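Local coordinates for protein glutathione S-transferase (Bombyx mori, PDB 4E8H) that binds glutathione as a homodimer and probably catalyses its transfer to electrophilic compounds, as glutathione transferases generally do, at residues A161-V166 and K194-Y199; P17-M22 and T168-D173; Q55-T60 and I67-R72. All blocks are in the same frame, centred on the assembly; numbering follows the deposited sequence.

How the contacts relate
All three contacts are buried, but their chemistry changes with their place in the fold. Contact 2 lies nearest the middle of the chain, about 5 Å from centre to centre, and joins the N-terminal and C-terminal domains through an arginine and an asparagine. Contact 1 uses the same helix 160-174, nearer its start, and is wholly apolar; the two meet where I163 CG2 packs on A20 O. Contact 3 lies farther out in the thioredoxin-like domain, next to the second subunit, and is rich in polar groups and water because it forms part of the glutathione site. P17 of contact 2 packs against P59 and S71 of contact 3, beside the same ligand.

Contact 1 (A161-V166 and K194-Y199)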
loop_
_atom_site.group_PDB
_atom_site.type_symbol
_atom_site.label_atom_id
_atom_site.label_comp_id
_atom_site.label_asym_id
_atom_site.label_seq_id
_atom_site.Cartn_x
_atom_site.Cartn_y
_atom_site.Cartn_z
ATOM N N ALA B 161 -10.472 -5.368 -2.022
ATOM C CA ALA B 161 -10.511 -4.044 -1.409
ATOM C C ALA B 161 -11.634 -3.916 -0.374
ATOM O O ALA B 161 -11.406 -3.386 0.713
ATOM C CB ALA B 161 -10.616 -2.962 -2.472
ATOM N N ASP B 162 -12.829 -4.413 -0.704
ATOM C CA ASP B 162 -13.950 -4.456 0.250
ATOM C C ASP B 162 -13.627 -5.303 1.475
ATOM O O ASP B 162 -13.982 -4.939 2.595
ATOM C CB ASP B 162 -15.215 -5.016 -0.403
ATOM C CG ASP B 162 -15.679 -4.193 -1.578
ATOM O OD1 ASP B 162 -16.322 -3.145 -1.360
ATOM O OD2 ASP B 162 -15.406 -4.602 -2.724
ATOM N N ILE B 163 -12.960 -6.434 1.249
ATOM C CA ILE B 163 -12.647 -7.382 2.318
ATOM C C ILE B 163 -11.689 -6.788 3.363
ATOM O O ILE B 163 -11.928 -6.928 4.564
ATOM C CB ILE B 163 -12.138 -8.750 1.759
ATOM C CG1 ILE B 163 -13.202 -9.383 0.845
ATOM C CG2 ILE B 163 -11.756 -9.703 2.899
ATOM C CD1 ILE B 163 -12.799 -10.719 0.208
ATOM N N THR B 164 -10.627 -6.113 2.924
ATOM C CA THR B 164 -9.677 -5.515 3.876
ATOM C C THR B 164 -10.222 -4.258 4.570
ATOM O O THR B 164 -9.990 -4.056 5.766
ATOM C CB THR B 164 -8.267 -5.261 3.260
ATOM O OG1 THR B 164 -7.422 -4.635 4.234
ATOM C CG2 THR B 164 -8.347 -4.387 2.013
ATOM N N ILE B 165 -10.954 -3.437 3.819
ATOM C CA ILE B 165 -11.587 -2.235 4.361
ATOM C C ILE B 165 -12.650 -2.594 5.415
ATOM O O ILE B 165 -12.732 -1.941 6.460
ATOM C CB ILE B 165 -12.148 -1.320 3.227
ATOM C CG1 ILE B 165 -10.989 -0.642 2.480
ATOM C CG2 ILE B 165 -13.117 -0.272 3.783
ATOM C CD1 ILE B 165 -11.365 0.007 1.149
ATOM N N VAL B 166 -13.428 -3.646 5.152
ATOM C CA VAL B 166 -14.501 -4.066 6.067
ATOM C C VAL B 166 -13.993 -4.483 7.458
ATOM O O VAL B 166 -14.719 -4.349 8.445
ATOM C CB VAL B 166 -15.441 -5.151 5.439
ATOM C CG1 VAL B 166 -14.926 -6.566 5.685
ATOM C CG2 VAL B 166 -16.866 -5.002 5.964
ATOM N N LYS B 194 -23.432 -9.360 4.496
ATOM C CA LYS B 194 -24.284 -10.376 3.871
ATOM C C LYS B 194 -23.522 -11.209 2.842
ATOM O O LYS B 194 -23.716 -12.425 2.754
ATOM C CB LYS B 194 -25.520 -9.738 3.228
ATOM C CG LYS B 194 -26.552 -9.232 4.226
ATOM C CD LYS B 194 -27.788 -8.694 3.520
ATOM C CE LYS B 194 -28.849 -8.236 4.514
ATOM N NZ LYS B 194 -28.480 -6.965 5.203
ATOM N N MET B 195 -22.656 -10.549 2.075
ATOM C CA MET B 195 -21.795 -11.225 1.108
ATOM C C MET B 195 -20.813 -12.185 1.778
ATOM O O MET B 195 -20.491 -13.237 1.225
ATOM C CB MET B 195 -21.018 -10.201 0.274
ATOM C CG MET B 195 -21.865 -9.423 -0.724
ATOM S SD MET B 195 -22.597 -10.467 -2.002
ATOM C CE MET B 195 -21.160 -10.867 -2.994
ATOM N N LEU B 196 -20.349 -11.819 2.971
ATOM C CA LEU B 196 -19.275 -12.553 3.640
ATOM C C LEU B 196 -19.733 -13.560 4.696
ATOM O O LEU B 196 -18.919 -14.343 5.192
ATOM C CB LEU B 196 -18.255 -11.578 4.243
ATOM C CG LEU B 196 -17.393 -10.774 3.264
ATOM C CD1 LEU B 196 -16.612 -9.697 4.002
ATOM C CD2 LEU B 196 -16.452 -11.676 2.467
ATOM N N GLU B 197 -21.021 -13.551 5.037
ATOM C CA GLU B 197 -21.551 -14.489 6.038
ATOM C C GLU B 197 -21.424 -15.973 5.662
ATOM O O GLU B 197 -21.207 -16.804 6.546
ATOM C CB GLU B 197 -22.992 -14.154 6.448
ATOM C CG GLU B 197 -23.146 -12.894 7.308
ATOM C CD GLU B 197 -22.458 -12.962 8.672
ATOM O OE1 GLU B 197 -21.821 -13.986 9.013
ATOM O OE2 GLU B 197 -22.559 -11.964 9.415
ATOM N N PRO B 198 -21.557 -16.319 4.361
ATOM C CA PRO B 198 -21.272 -17.716 4.024
ATOM C C PRO B 198 -19.769 -18.018 4.003
ATOM O O PRO B 198 -19.375 -19.161 3.760
ATOM C CB PRO B 198 -21.866 -17.874 2.614
ATOM C CG PRO B 198 -22.658 -16.624 2.353
ATOM C CD PRO B 198 -22.029 -15.566 3.185
ATOM N N TYR B 199 -18.947 -17.005 4.271
ATOM C CA TYR B 199 -17.493 -17.150 4.206
ATOM C C TYR B 199 -16.783 -16.806 5.519
ATOM O O TYR B 199 -15.652 -16.311 5.517
ATOM C CB TYR B 199 -16.937 -16.326 3.039
ATOM C CG TYR B 199 -17.502 -16.728 1.693
ATOM C CD1 TYR B 199 -17.163 -17.951 1.112
ATOM C CD2 TYR B 199 -18.378 -15.891 1.002
ATOM C CE1 TYR B 199 -17.677 -18.330 -0.122
ATOM C CE2 TYR B 199 -18.900 -16.261 -0.236
ATOM C CZ TYR B 199 -18.544 -17.482 -0.790
ATOM O OH TYR B 199 -19.052 -17.857 -2.012
#
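In the helical C-terminal domain of the glutathione transferase fold, L196, late in helix 183-196, meets I163 and V166 near the start of helix 160-174. I163 and V166 are three residues apart and so lie about one turn from each other, and the leucine divides its two methyl branches between them. CD1 goes to the valine, with L196 CD1 3.9 Å from V166 CG1, and these two side chains approach tip to tip. The other branch turns to the isoleucine, where L196 CD2 lies 4.3 Å from I163 CG1, a looser touch. The leucine torsions explain the split: with CG beside the backbone N (chi1 -69°) and CD1 extended (chi2 170°), CD1 leads toward V166 and CD2 is left to face I163. The backbones stay well apart, the nearest CA atoms being those of I163 and L196 at 8.5 Å.

Other elements close in around this spot. V166 also packs on W188, F189 and T192 of helix 183-196, while helix 16-27 of the N-terminal domain comes up from another side, with M23 and T24 against I163 and V27 against L196. Just before these residues, D162 OD2 takes a hydrogen bond from the backbone N of T159, a bond that matches one half of the N-capping box known from glutathione transferases, and its OD1 accepts from W188 NE1 and V153 N.

No hydrogen bond crosses between 161-166 and 194-199, and the area they bury together is a modest 109 Å². What joins them is aliphatic carbon alone, which fixes no direction as a polar bond would, so the fit here depends on the shapes of three branched side chains and on the helices packed around them.

Contact 2 (P17-M22 and T168-D173). With GSH (glutathione), chain F.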
loop_
_atom_site.group_PDB
_atom_site.type_symbol
_atom_site.label_atom_id
_atom_site.label_comp_id
_atom_site.label_asym_id
_atom_site.label_seq_id
_atom_site.Cartn_x
_atom_site.Cartn_y
_atom_site.Cartn_z
ATOM N N PRO B 17 -4.883 -7.364 9.785
ATOM C CA PRO B 17 -4.389 -7.908 8.514
ATOM C C PRO B 17 -4.574 -9.423 8.358
ATOM O O PRO B 17 -4.879 -9.880 7.254
ATOM C CB PRO B 17 -2.899 -7.531 8.519
ATOM C CG PRO B 17 -2.570 -7.252 9.937
ATOM C CD PRO B 17 -3.811 -6.656 10.510
ATOM N N CYS B 18 -4.400 -10.188 9.438
ATOM C CA CYS B 18 -4.655 -11.632 9.400
ATOM C C CYS B 18 -6.106 -11.932 9.016
ATOM O O CYS B 18 -6.367 -12.819 8.203
ATOM C CB CYS B 18 -4.303 -12.290 10.740
ATOM S SG CYS B 18 -2.539 -12.225 11.157
ATOM N N ARG B 19 -7.034 -11.168 9.590
ATOM C CA ARG B 19 -8.464 -11.342 9.341
ATOM C C ARG B 19 -8.871 -11.065 7.889
ATOM O O ARG B 19 -9.731 -11.758 7.348
ATOM C CB ARG B 19 -9.274 -10.484 10.314
ATOM C CG ARG B 19 -9.305 -11.045 11.736
ATOM C CD ARG B 19 -9.478 -9.952 12.781
ATOM N NE ARG B 19 -10.629 -9.093 12.515
ATOM C CZ ARG B 19 -10.895 -7.966 13.169
ATOM N NH1 ARG B 19 -10.093 -7.546 14.141
ATOM N NH2 ARG B 19 -11.964 -7.251 12.851
ATOM N N ALA B 20 -8.251 -10.062 7.266
ATOM C CA ALA B 20 -8.481 -9.770 5.849
ATOM C C ALA B 20 -8.043 -10.939 4.967
ATOM O O ALA B 20 -8.750 -11.313 4.027
ATOM C CB ALA B 20 -7.765 -8.485 5.442
ATOM N N VAL B 21 -6.883 -11.516 5.279
ATOM C CA VAL B 21 -6.373 -12.674 4.547
ATOM C C VAL B 21 -7.293 -13.888 4.716
ATOM O O VAL B 21 -7.637 -14.547 3.732
ATOM C CB VAL B 21 -4.920 -13.041 4.962
ATOM C CG1 VAL B 21 -4.480 -14.351 4.309
ATOM C CG2 VAL B 21 -3.955 -11.923 4.594
ATOM N N MET B 22 -7.695 -14.160 5.958
ATOM C CA MET B 22 -8.504 -15.341 6.281
ATOM C C MET B 22 -9.859 -15.342 5.574
ATOM O O MET B 22 -10.307 -16.384 5.094
ATOM C CB MET B 22 -8.686 -15.483 7.799
ATOM C CG MET B 22 -7.416 -15.894 8.539
ATOM S SD MET B 22 -7.463 -15.530 10.307
ATOM C CE MET B 22 -8.356 -16.952 10.926
ATOM N N THR B 168 -11.698 -2.942 9.173
ATOM C CA THR B 168 -11.604 -1.681 9.905
ATOM C C THR B 168 -12.973 -1.182 10.356
ATOM O O THR B 168 -13.130 -0.695 11.481
ATOM C CB THR B 168 -10.877 -0.613 9.054
ATOM O OG1 THR B 168 -9.501 -0.984 8.920
ATOM C CG2 THR B 168 -10.952 0.770 9.696
ATOM N N ILE B 169 -13.958 -1.311 9.474
ATOM C CA ILE B 169 -15.321 -0.896 9.776
ATOM C C ILE B 169 -15.921 -1.822 10.838
ATOM O O ILE B 169 -16.629 -1.357 11.736
ATOM C CB ILE B 169 -16.194 -0.808 8.491
ATOM C CG1 ILE B 169 -15.554 0.147 7.464
ATOM C CG2 ILE B 169 -17.624 -0.375 8.814
ATOM C CD1 ILE B 169 -15.245 1.563 7.981
ATOM N N THR B 170 -15.609 -3.115 10.752
ATOM C CA THR B 170 -16.001 -4.070 11.790
ATOM C C THR B 170 -15.398 -3.685 13.147
ATOM O O THR B 170 -16.102 -3.699 14.161
ATOM C CB THR B 170 -15.617 -5.525 11.421
ATOM O OG1 THR B 170 -16.248 -5.888 10.185
ATOM C CG2 THR B 170 -16.067 -6.507 12.507
ATOM N N ASN B 171 -14.114 -3.327 13.163
ATOM C CA ASN B 171 -13.456 -2.933 14.409
ATOM C C ASN B 171 -14.089 -1.709 15.069
ATOM O O ASN B 171 -14.413 -1.746 16.257
ATOM C CB ASN B 171 -11.956 -2.711 14.205
ATOM C CG ASN B 171 -11.183 -4.010 14.070
ATOM O OD1 ASN B 171 -11.545 -5.033 14.654
ATOM N ND2 ASN B 171 -10.107 -3.973 13.298
ATOM N N ILE B 172 -14.279 -0.640 14.297
ATOM C CA ILE B 172 -14.847 0.596 14.844
ATOM C C ILE B 172 -16.292 0.409 15.322
ATOM O O ILE B 172 -16.708 1.023 16.307
ATOM C CB ILE B 172 -14.672 1.826 13.900
ATOM C CG1 ILE B 172 -15.522 1.696 12.626
ATOM C CG2 ILE B 172 -13.186 2.043 13.577
ATOM C CD1 ILE B 172 -15.624 2.983 11.806
ATOM N N ASP B 173 -17.040 -0.449 14.630
ATOM C CA ASP B 173 -18.381 -0.831 15.062
ATOM C C ASP B 173 -18.323 -1.477 16.452
ATOM O O ASP B 173 -19.065 -1.081 17.356
ATOM C CB ASP B 173 -19.025 -1.775 14.043
ATOM C CG ASP B 173 -20.439 -2.174 14.423
ATOM O OD1 ASP B 173 -21.312 -1.286 14.522
ATOM O OD2 ASP B 173 -20.677 -3.386 14.613
HETATM N N1 GSH F . 1.115 -3.829 6.739
HETATM C CA1 GSH F . 1.184 -5.151 7.338
HETATM C C1 GSH F . 0.166 -6.042 6.685
HETATM O O11 GSH F . -0.827 -5.550 6.105
HETATM O O12 GSH F . 0.300 -7.286 6.708
HETATM C CB1 GSH F . 0.914 -5.054 8.838
HETATM C CG1 GSH F . 1.569 -6.210 9.592
HETATM C CD1 GSH F . 1.744 -5.881 11.060
HETATM O OE1 GSH F . 2.238 -4.622 11.459
HETATM N N2 GSH F . 1.415 -6.831 11.935
HETATM C CA2 GSH F . 1.638 -6.672 13.363
HETATM C C2 GSH F . 2.939 -7.298 13.765
HETATM O O2 GSH F . 3.391 -8.431 13.062
HETATM C CB2 GSH F . 0.498 -7.324 14.136
HETATM S SG2 GSH F . -1.098 -6.517 13.848
HETATM N N3 GSH F . 3.611 -6.747 14.778
HETATM C CA3 GSH F . 4.795 -7.364 15.358
HETATM C C3 GSH F . 6.074 -6.908 14.689
HETATM O O31 GSH F . 6.037 -6.287 13.604
HETATM O O32 GSH F . 7.189 -7.144 15.210
#
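R19 of helix 16-27 and N171 of helix 160-174 meet across the interface between the thioredoxin-like N-terminal domain and the helical C-terminal domain. The polar part of the contact is a two-pronged grip on one atom: R19 NH1 and R19 NH2 each donate to N171 OD1, both at 2.9 Å. The oxygen lies in the guanidinium plane, at the end of the group, while the amide is turned almost square to it, the two planes 85° apart. The two bonds are therefore unlike. NH1 arrives in the carbonyl plane on a lone pair, at a C=O...N angle of 119°, whereas NH2 stands well above that plane. A bend at chi3 (53°) brings the end of the arginine round to the asparagine, which comes from the opposite direction.

The charge has a stronger partner in D205 of helix 201-213, salt-bridged to R19 NH2, and R19 NH1 also bonds P14 O. D205 is also hydrogen-bonded to T170 OG1, so one acid links both helices to a third.

Packing adds little. The methyl T170 CG2 rests loosely by the guanidinium, 4.2 Å from R19 NH2, and nonpolar A209 and L212 of helix 201-213 pack on both R19 and N171. Two residues before the arginine, the helix touches the ligand, with P17 CB 3.7 Å from glutathione O12.

Contact 3 (Q55-T60 and I67-R72); sequences QHTIPT and ILWESR. With GSH (glutathione), chain F.
W69 donates from its indole to the amide of Q55, with NE1 3.0 Å from Q55 OE1. The bond is bent, and the nitrogen stands above the amide plane, the two flat groups being 86° apart. W69 CG sits between its own backbone N and carbonyl carbon (chi1 59°), which swings the indole toward Q55, with T57 OG1 near its CD1. With a phenylalanine here the indole N-H is gone, and Q55 OE1, left with its water, would probably be freer to turn.

Apolar contact joins T60 CG2 to I67 CG2 at 3.8 Å; beside it W69 CB rests on the carbonyl oxygen of P59. Q101 of the second subunit packs on W69 and E70.

Water links the two segments twice. One molecule donates to Q55 OE1 and E70 OE2; another joins P59 O, E70 N and glutathione O12.

This is the glutathione site of a thioredoxin-like domain, where the loop with cis-P59 faces the start of helix 71-82. E70 holds the N-cap position, and its OE1 is 2.8 Å from glutathione N1. The ligand's carboxylate meets the helix start, with S71 N 2.8 Å from O12 and S71 OG 2.6 Å from O11; the helix end probably favours its negative charge. Across the groove, I58 pairs with the peptide like a neighbouring strand, its N bonding glutathione O2 and its O accepting from N2. H56 ND1 bonds glutathione O32 at 3.0 Å, at the edge of the imidazole ring.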
loop_
_atom_site.group_PDB
_atom_site.type_symbol
_atom_site.label_atom_id
_atom_site.label_comp_id
_atom_site.label_asym_id
_atom_site.label_seq_id
_atom_site.Cartn_x
_atom_site.Cartn_y
_atom_site.Cartn_z
ATOM N N GLN B 55 11.259 -9.204 8.387
ATOM C CA GLN B 55 10.459 -8.120 8.956
ATOM C C GLN B 55 9.655 -8.585 10.180
ATOM O O GLN B 55 9.040 -7.767 10.869
ATOM C CB GLN B 55 9.543 -7.507 7.887
ATOM C CG GLN B 55 9.240 -6.027 8.106
ATOM C CD GLN B 55 8.431 -5.396 6.978
ATOM O OE1 GLN B 55 8.447 -5.866 5.837
ATOM N NE2 GLN B 55 7.726 -4.318 7.297
ATOM N N HIS B 56 9.681 -9.892 10.450
ATOM C CA HIS B 56 9.004 -10.501 11.609
ATOM C C HIS B 56 7.599 -9.941 11.870
ATOM O O HIS B 56 7.294 -9.449 12.961
ATOM C CB HIS B 56 9.885 -10.445 12.871
ATOM C CG HIS B 56 10.398 -9.076 13.199
ATOM N ND1 HIS B 56 9.640 -8.137 13.863
ATOM C CD2 HIS B 56 11.593 -8.489 12.950
ATOM C CE1 HIS B 56 10.345 -7.029 14.010
ATOM N NE2 HIS B 56 11.534 -7.217 13.465
ATOM N N THR B 57 6.757 -10.019 10.845
ATOM C CA THR B 57 5.368 -9.591 10.941
ATOM C C THR B 57 4.421 -10.774 10.796
ATOM O O THR B 57 4.792 -11.827 10.270
ATOM C CB THR B 57 4.998 -8.571 9.836
ATOM O OG1 THR B 57 5.377 -9.097 8.555
ATOM C CG2 THR B 57 5.693 -7.231 10.067
ATOM N N ILE B 58 3.201 -10.586 11.288
ATOM C CA ILE B 58 2.069 -11.426 10.923
ATOM C C ILE B 58 1.036 -10.532 10.219
ATOM O O ILE B 58 0.892 -9.360 10.576
ATOM C CB ILE B 58 1.446 -12.157 12.145
ATOM C CG1 ILE B 58 1.057 -11.164 13.249
ATOM C CG2 ILE B 58 2.406 -13.224 12.675
ATOM C CD1 ILE B 58 0.059 -11.708 14.260
ATOM N N PRO B 59 0.323 -11.067 9.209
ATOM C CA PRO B 59 0.371 -12.432 8.691
ATOM C C PRO B 59 1.591 -12.695 7.815
ATOM O O PRO B 59 2.069 -11.795 7.120
ATOM C CB PRO B 59 -0.901 -12.525 7.844
ATOM C CG PRO B 59 -1.125 -11.142 7.362
ATOM C CD PRO B 59 -0.653 -10.241 8.474
ATOM N N THR B 60 2.092 -13.923 7.879
ATOM C CA THR B 60 3.077 -14.412 6.927
ATOM C C THR B 60 2.521 -15.694 6.318
ATOM O O THR B 60 2.095 -16.606 7.033
ATOM C CB THR B 60 4.467 -14.625 7.579
ATOM O OG1 THR B 60 4.969 -13.367 8.049
ATOM C CG2 THR B 60 5.462 -15.205 6.581
ATOM N N ILE B 67 7.148 -17.976 0.378
ATOM C CA ILE B 67 6.871 -17.099 1.512
ATOM C C ILE B 67 6.422 -15.717 1.044
ATOM O O ILE B 67 7.004 -15.147 0.120
ATOM C CB ILE B 67 8.117 -16.938 2.432
ATOM C CG1 ILE B 67 8.783 -18.294 2.724
ATOM C CG2 ILE B 67 7.757 -16.187 3.719
ATOM C CD1 ILE B 67 7.915 -19.311 3.482
ATOM N N LEU B 68 5.383 -15.189 1.689
ATOM C CA LEU B 68 4.905 -13.836 1.419
ATOM C C LEU B 68 4.332 -13.199 2.683
ATOM O O LEU B 68 3.665 -13.867 3.477
ATOM C CB LEU B 68 3.843 -13.866 0.311
ATOM C CG LEU B 68 3.290 -12.569 -0.288
ATOM C CD1 LEU B 68 4.360 -11.798 -1.060
ATOM C CD2 LEU B 68 2.108 -12.884 -1.189
ATOM N N TRP B 69 4.608 -11.911 2.872
ATOM C CA TRP B 69 3.937 -11.128 3.908
ATOM C C TRP B 69 3.350 -9.837 3.309
ATOM O O TRP B 69 3.443 -9.619 2.099
ATOM C CB TRP B 69 4.845 -10.891 5.130
ATOM C CG TRP B 69 6.118 -10.171 4.831
ATOM C CD1 TRP B 69 6.349 -8.836 4.978
ATOM C CD2 TRP B 69 7.342 -10.740 4.343
ATOM N NE1 TRP B 69 7.636 -8.534 4.607
ATOM C CE2 TRP B 69 8.268 -9.682 4.212
ATOM C CE3 TRP B 69 7.745 -12.040 3.999
ATOM C CZ2 TRP B 69 9.577 -9.879 3.752
ATOM C CZ3 TRP B 69 9.048 -12.236 3.540
ATOM C CH2 TRP B 69 9.948 -11.158 3.420
ATOM N N GLU B 70 2.752 -9.003 4.161
ATOM C CA GLU B 70 1.846 -7.909 3.753
ATOM C C GLU B 70 0.495 -8.475 3.331
ATOM O O GLU B 70 0.378 -9.120 2.285
ATOM C CB GLU B 70 2.434 -7.007 2.653
ATOM C CG GLU B 70 3.588 -6.115 3.100
ATOM C CD GLU B 70 3.179 -4.973 4.026
ATOM O OE1 GLU B 70 1.968 -4.681 4.163
ATOM O OE2 GLU B 70 4.091 -4.356 4.616
ATOM N N SER B 71 -0.520 -8.223 4.157
ATOM C CA SER B 71 -1.861 -8.773 3.954
ATOM C C SER B 71 -2.429 -8.524 2.559
ATOM O O SER B 71 -3.022 -9.423 1.962
ATOM C CB SER B 71 -2.830 -8.234 5.009
ATOM O OG SER B 71 -2.843 -6.815 5.009
ATOM N N ARG B 72 -2.241 -7.312 2.043
ATOM C CA ARG B 72 -2.849 -6.922 0.771
ATOM C C ARG B 72 -2.155 -7.553 -0.446
ATOM O O ARG B 72 -2.801 -7.810 -1.466
ATOM C CB ARG B 72 -2.964 -5.393 0.666
ATOM C CG ARG B 72 -3.915 -4.791 1.719
ATOM C CD ARG B 72 -3.684 -3.294 1.945
ATOM N NE ARG B 72 -4.346 -2.807 3.159
ATOM C CZ ARG B 72 -3.837 -2.892 4.388
ATOM N NH1 ARG B 72 -2.649 -3.449 4.592
ATOM N NH2 ARG B 72 -4.520 -2.417 5.420
HETATM N N1 GSH F . 1.115 -3.829 6.739
HETATM C CA1 GSH F . 1.184 -5.151 7.338
HETATM C C1 GSH F . 0.166 -6.042 6.685
HETATM O O11 GSH F . -0.827 -5.550 6.105
HETATM O O12 GSH F . 0.300 -7.286 6.708
HETATM C CB1 GSH F . 0.914 -5.054 8.838
HETATM C CG1 GSH F . 1.569 -6.210 9.592
HETATM C CD1 GSH F . 1.744 -5.881 11.060
HETATM O OE1 GSH F . 2.238 -4.622 11.459
HETATM N N2 GSH F . 1.415 -6.831 11.935
HETATM C CA2 GSH F . 1.638 -6.672 13.363
HETATM C C2 GSH F . 2.939 -7.298 13.765
HETATM O O2 GSH F . 3.391 -8.431 13.062
HETATM C CB2 GSH F . 0.498 -7.324 14.136
HETATM S SG2 GSH F . -1.098 -6.517 13.848
HETATM N N3 GSH F . 3.611 -6.747 14.778
HETATM C CA3 GSH F . 4.795 -7.364 15.358
HETATM C C3 GSH F . 6.074 -6.908 14.689
HETATM O O31 GSH F . 6.037 -6.287 13.604
HETATM O O32 GSH F . 7.189 -7.144 15.210
HETATM O O HOH W 1 6.602 -5.263 3.944
HETATM O O HOH W 2 2.310 -9.102 6.935
#